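Local structure of 7,8-dihydro-6-hydroxymethylpterin pyrophosphokinase-dihydropteroate synthase (Plasmodium falciparum, 6JWY) at residues 390-395 with 682-687. The protein probably makes the pterin diphosphate from hydroxymethyldihydropterin and ATP, then joins it to 4-aminobenzoate to give dihydropteroate, two successive steps of folate biosynthesis. The protein carries 1 engineered substitution. Sequence-based numbering, arbitrary orientation.
Sequences NIVGIL and VDLIRV. With CKL (4-[(2-azanyl-4-oxidanylidene-7,8-dihydro-3~{H}-pteridin-6-yl)methylamino]-~{N}-(5,6-dimethoxypyrimidin-4-yl)benzenesulfonamide), chain C; ACT (acetate ion), chain J.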
loop_
_atom_site.group_PDB
_atom_site.type_symbol
_atom_site.label_atom_id
_atom_site.label_comp_id
_atom_site.label_asym_id
_atom_site.label_seq_id
_atom_site.Cartn_x
_atom_site.Cartn_y
_atom_site.Cartn_z
ATOM N N ASN A 390 -3.479 -15.721 -2.418
ATOM C CA ASN A 390 -4.158 -16.951 -2.088
ATOM C C ASN A 390 -3.772 -17.388 -0.688
ATOM O O ASN A 390 -2.633 -17.218 -0.271
ATOM C CB ASN A 390 -3.767 -18.064 -3.045
ATOM C CG ASN A 390 -4.225 -17.757 -4.442
ATOM O OD1 ASN A 390 -5.409 -17.848 -4.732
ATOM N ND2 ASN A 390 -3.296 -17.347 -5.283
ATOM N N ILE A 391 -4.722 -17.989 0.017
ATOM C CA ILE A 391 -4.400 -18.557 1.311
ATOM C C ILE A 391 -4.070 -20.029 1.108
ATOM O O ILE A 391 -4.857 -20.754 0.493
ATOM C CB ILE A 391 -5.572 -18.411 2.299
ATOM C CG1 ILE A 391 -5.859 -16.946 2.628
ATOM C CG2 ILE A 391 -5.346 -19.273 3.539
ATOM C CD1 ILE A 391 -7.169 -16.743 3.363
ATOM N N VAL A 392 -2.946 -20.449 1.687
ATOM C CA VAL A 392 -2.528 -21.839 1.725
ATOM C C VAL A 392 -2.635 -22.307 3.175
ATOM O O VAL A 392 -1.858 -21.866 4.032
ATOM C CB VAL A 392 -1.069 -21.962 1.235
ATOM C CG1 VAL A 392 -0.501 -23.353 1.465
ATOM C CG2 VAL A 392 -0.870 -21.499 -0.208
ATOM N N GLY A 393 -3.583 -23.214 3.450
ATOM C CA GLY A 393 -3.748 -23.714 4.812
ATOM C C GLY A 393 -2.714 -24.778 5.205
ATOM O O GLY A 393 -2.409 -25.688 4.434
ATOM N N ILE A 394 -2.198 -24.667 6.430
ATOM C CA ILE A 394 -1.208 -25.606 6.942
ATOM C C ILE A 394 -1.911 -26.781 7.615
ATOM O O ILE A 394 -2.666 -26.574 8.562
ATOM C CB ILE A 394 -0.294 -24.916 7.973
ATOM C CG1 ILE A 394 0.487 -23.746 7.368
ATOM C CG2 ILE A 394 0.609 -25.935 8.659
ATOM C CD1 ILE A 394 1.137 -22.884 8.417
ATOM N N LEU A 395 -1.601 -28.002 7.154
ATOM C CA LEU A 395 -1.949 -29.234 7.842
ATOM C C LEU A 395 -0.678 -29.968 8.260
ATOM O O LEU A 395 -0.020 -30.615 7.433
ATOM C CB LEU A 395 -2.783 -30.093 6.890
ATOM C CG LEU A 395 -3.419 -31.329 7.524
ATOM C CD1 LEU A 395 -4.687 -30.950 8.281
ATOM C CD2 LEU A 395 -3.746 -32.359 6.456
ATOM N N VAL A 682 1.501 -10.273 -2.616
ATOM C CA VAL A 682 2.099 -11.587 -2.467
ATOM C C VAL A 682 1.143 -12.636 -3.017
ATOM O O VAL A 682 -0.013 -12.690 -2.618
ATOM C CB VAL A 682 2.437 -11.891 -0.994
ATOM C CG1 VAL A 682 3.084 -13.264 -0.858
ATOM C CG2 VAL A 682 3.346 -10.829 -0.384
ATOM N N ASP A 683 1.648 -13.538 -3.860
ATOM C CA ASP A 683 0.776 -14.527 -4.475
ATOM C C ASP A 683 0.206 -15.522 -3.460
ATOM O O ASP A 683 -0.989 -15.767 -3.473
ATOM C CB ASP A 683 1.379 -15.046 -5.774
ATOM C CG ASP A 683 1.935 -13.865 -6.552
ATOM O OD1 ASP A 683 1.136 -13.206 -7.313
ATOM O OD2 ASP A 683 3.139 -13.548 -6.349
ATOM N N LEU A 684 1.018 -16.059 -2.550
ATOM C CA LEU A 684 0.555 -17.125 -1.659
ATOM C C LEU A 684 1.089 -16.863 -0.253
ATOM O O LEU A 684 2.285 -16.611 -0.106
ATOM C CB LEU A 684 1.074 -18.470 -2.187
ATOM C CG LEU A 684 0.560 -18.881 -3.572
ATOM C CD1 LEU A 684 1.653 -18.729 -4.620
ATOM C CD2 LEU A 684 -0.018 -20.295 -3.609
ATOM N N ILE A 685 0.216 -16.886 0.760
ATOM C CA ILE A 685 0.656 -16.818 2.152
ATOM C C ILE A 685 0.293 -18.122 2.864
ATOM O O ILE A 685 -0.849 -18.595 2.800
ATOM C CB ILE A 685 0.078 -15.581 2.891
ATOM C CG1 ILE A 685 -1.459 -15.553 2.947
ATOM C CG2 ILE A 685 0.673 -14.272 2.350
ATOM C CD1 ILE A 685 -2.039 -14.366 3.692
ATOM N N ARG A 686 1.279 -18.714 3.548
ATOM C CA ARG A 686 1.115 -20.028 4.166
ATOM C C ARG A 686 0.728 -19.847 5.633
ATOM O O ARG A 686 1.543 -19.346 6.390
ATOM C CB ARG A 686 2.449 -20.777 4.069
ATOM C CG ARG A 686 2.354 -22.269 4.348
ATOM C CD ARG A 686 3.709 -22.953 4.369
ATOM N NE ARG A 686 3.688 -24.281 4.960
ATOM C CZ ARG A 686 3.956 -24.550 6.243
ATOM N NH1 ARG A 686 3.910 -25.808 6.656
ATOM N NH2 ARG A 686 4.268 -23.585 7.102
ATOM N N VAL A 687 -0.485 -20.256 6.038
ATOM C CA VAL A 687 -1.021 -19.834 7.331
ATOM C C VAL A 687 -1.705 -20.990 8.072
ATOM O O VAL A 687 -2.314 -21.880 7.450
ATOM C CB VAL A 687 -2.002 -18.644 7.185
ATOM C CG1 VAL A 687 -1.318 -17.371 6.727
ATOM C CG2 VAL A 687 -3.171 -18.956 6.275
HETATM C C2 CKL C . 7.504 -23.071 2.986
HETATM C C4 CKL C . 7.851 -21.747 4.914
HETATM C C5 CKL C . 7.676 -22.907 5.800
HETATM C C6 CKL C . 7.413 -24.167 5.083
HETATM O O24 CKL C . 11.367 -19.297 13.789
HETATM S S21 CKL C . 10.365 -20.259 14.199
HETATM O O23 CKL C . 9.268 -19.495 14.698
HETATM N N22 CKL C . 10.750 -21.280 15.403
HETATM C C25 CKL C . 11.985 -21.460 15.936
HETATM C C30 CKL C . 12.129 -22.333 17.007
HETATM O O31 CKL C . 11.045 -23.008 17.516
HETATM C C32 CKL C . 10.760 -24.349 17.106
HETATM C C29 CKL C . 13.385 -22.499 17.565
HETATM O O33 CKL C . 13.559 -23.353 18.633
HETATM C C34 CKL C . 14.421 -23.025 19.736
HETATM N N28 CKL C . 14.435 -21.818 17.040
HETATM C C27 CKL C . 14.278 -20.979 15.999
HETATM N N26 CKL C . 13.069 -20.793 15.452
HETATM C C18 CKL C . 10.019 -21.256 12.985
HETATM C C17 CKL C . 8.821 -21.972 13.036
HETATM C C16 CKL C . 8.511 -22.846 12.003
HETATM C C19 CKL C . 10.913 -21.443 11.917
HETATM C C20 CKL C . 10.592 -22.323 10.882
HETATM C C15 CKL C . 9.373 -23.011 10.914
HETATM N N14 CKL C . 9.041 -23.866 9.886
HETATM C C13 CKL C . 7.697 -24.224 9.408
HETATM C C8 CKL C . 7.623 -24.047 7.896
HETATM C C9 CKL C . 7.349 -25.333 7.211
HETATM N N10 CKL C . 7.263 -25.282 5.787
HETATM N N1 CKL C . 7.318 -24.205 3.712
HETATM N N7 CKL C . 7.765 -22.867 7.176
HETATM O O12 CKL C . 8.071 -20.619 5.410
HETATM N N3 CKL C . 7.772 -21.896 3.575
HETATM N N11 CKL C . 7.464 -23.121 1.641
HETATM C C ACT J . 4.457 -24.916 10.702
HETATM O O ACT J . 4.340 -25.410 9.542
HETATM O OXT ACT J . 4.967 -23.793 10.946
HETATM C CH3 ACT J . 3.928 -25.721 11.910
#
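Strands 390-395 and 684-687 pair side by side in parallel, joining the first and last strands of the pterin-binding domain. Five backbone hydrogen bonds form the ladder. It starts at Asn-390 N to the carbonyl of Asp-683, just before the second strand (N to O 2.7 Å), and ends at Ile-394 N to Val-687 O (3.0 Å). Asp-683 O also takes a weak bond from Asn-390 ND2, and the Asp-683 carboxylate forms a salt bridge with Lys-386.

On one face of the sheet, Ile-391 CG2 meets Val-687 CG2 at 3.5 Å, and helix 690-704 packs against both side chains. On the other face, Val-392 chi1 of 171° sets CG1 anti to the backbone N and CG2 beside it. It is CG2 that touches Leu-684 CD2, at 3.7 Å.

Arg-686 extends from this second face to the bound pterin-sulfonamide. Its guanidinium lies between Ile-394 and the pterin. Ile-394 CD1 is 3.5 Å from Arg-686 NH2 on one face, and ligand N10 is 3.4 Å from Arg-686 CZ on the opposite face. At the edge, Arg-686 NH1 (2.9 Å) and NH2 (3.0 Å) both donate to O of an acetate, probably a crystallisation component. A salt bridge from NE to Asp-430 further fixes the group's rotation. Such parallel pairing of first and last strands closes a TIM barrel, here with the pterin site of dihydropteroate synthase at the C-terminal ends of its strands.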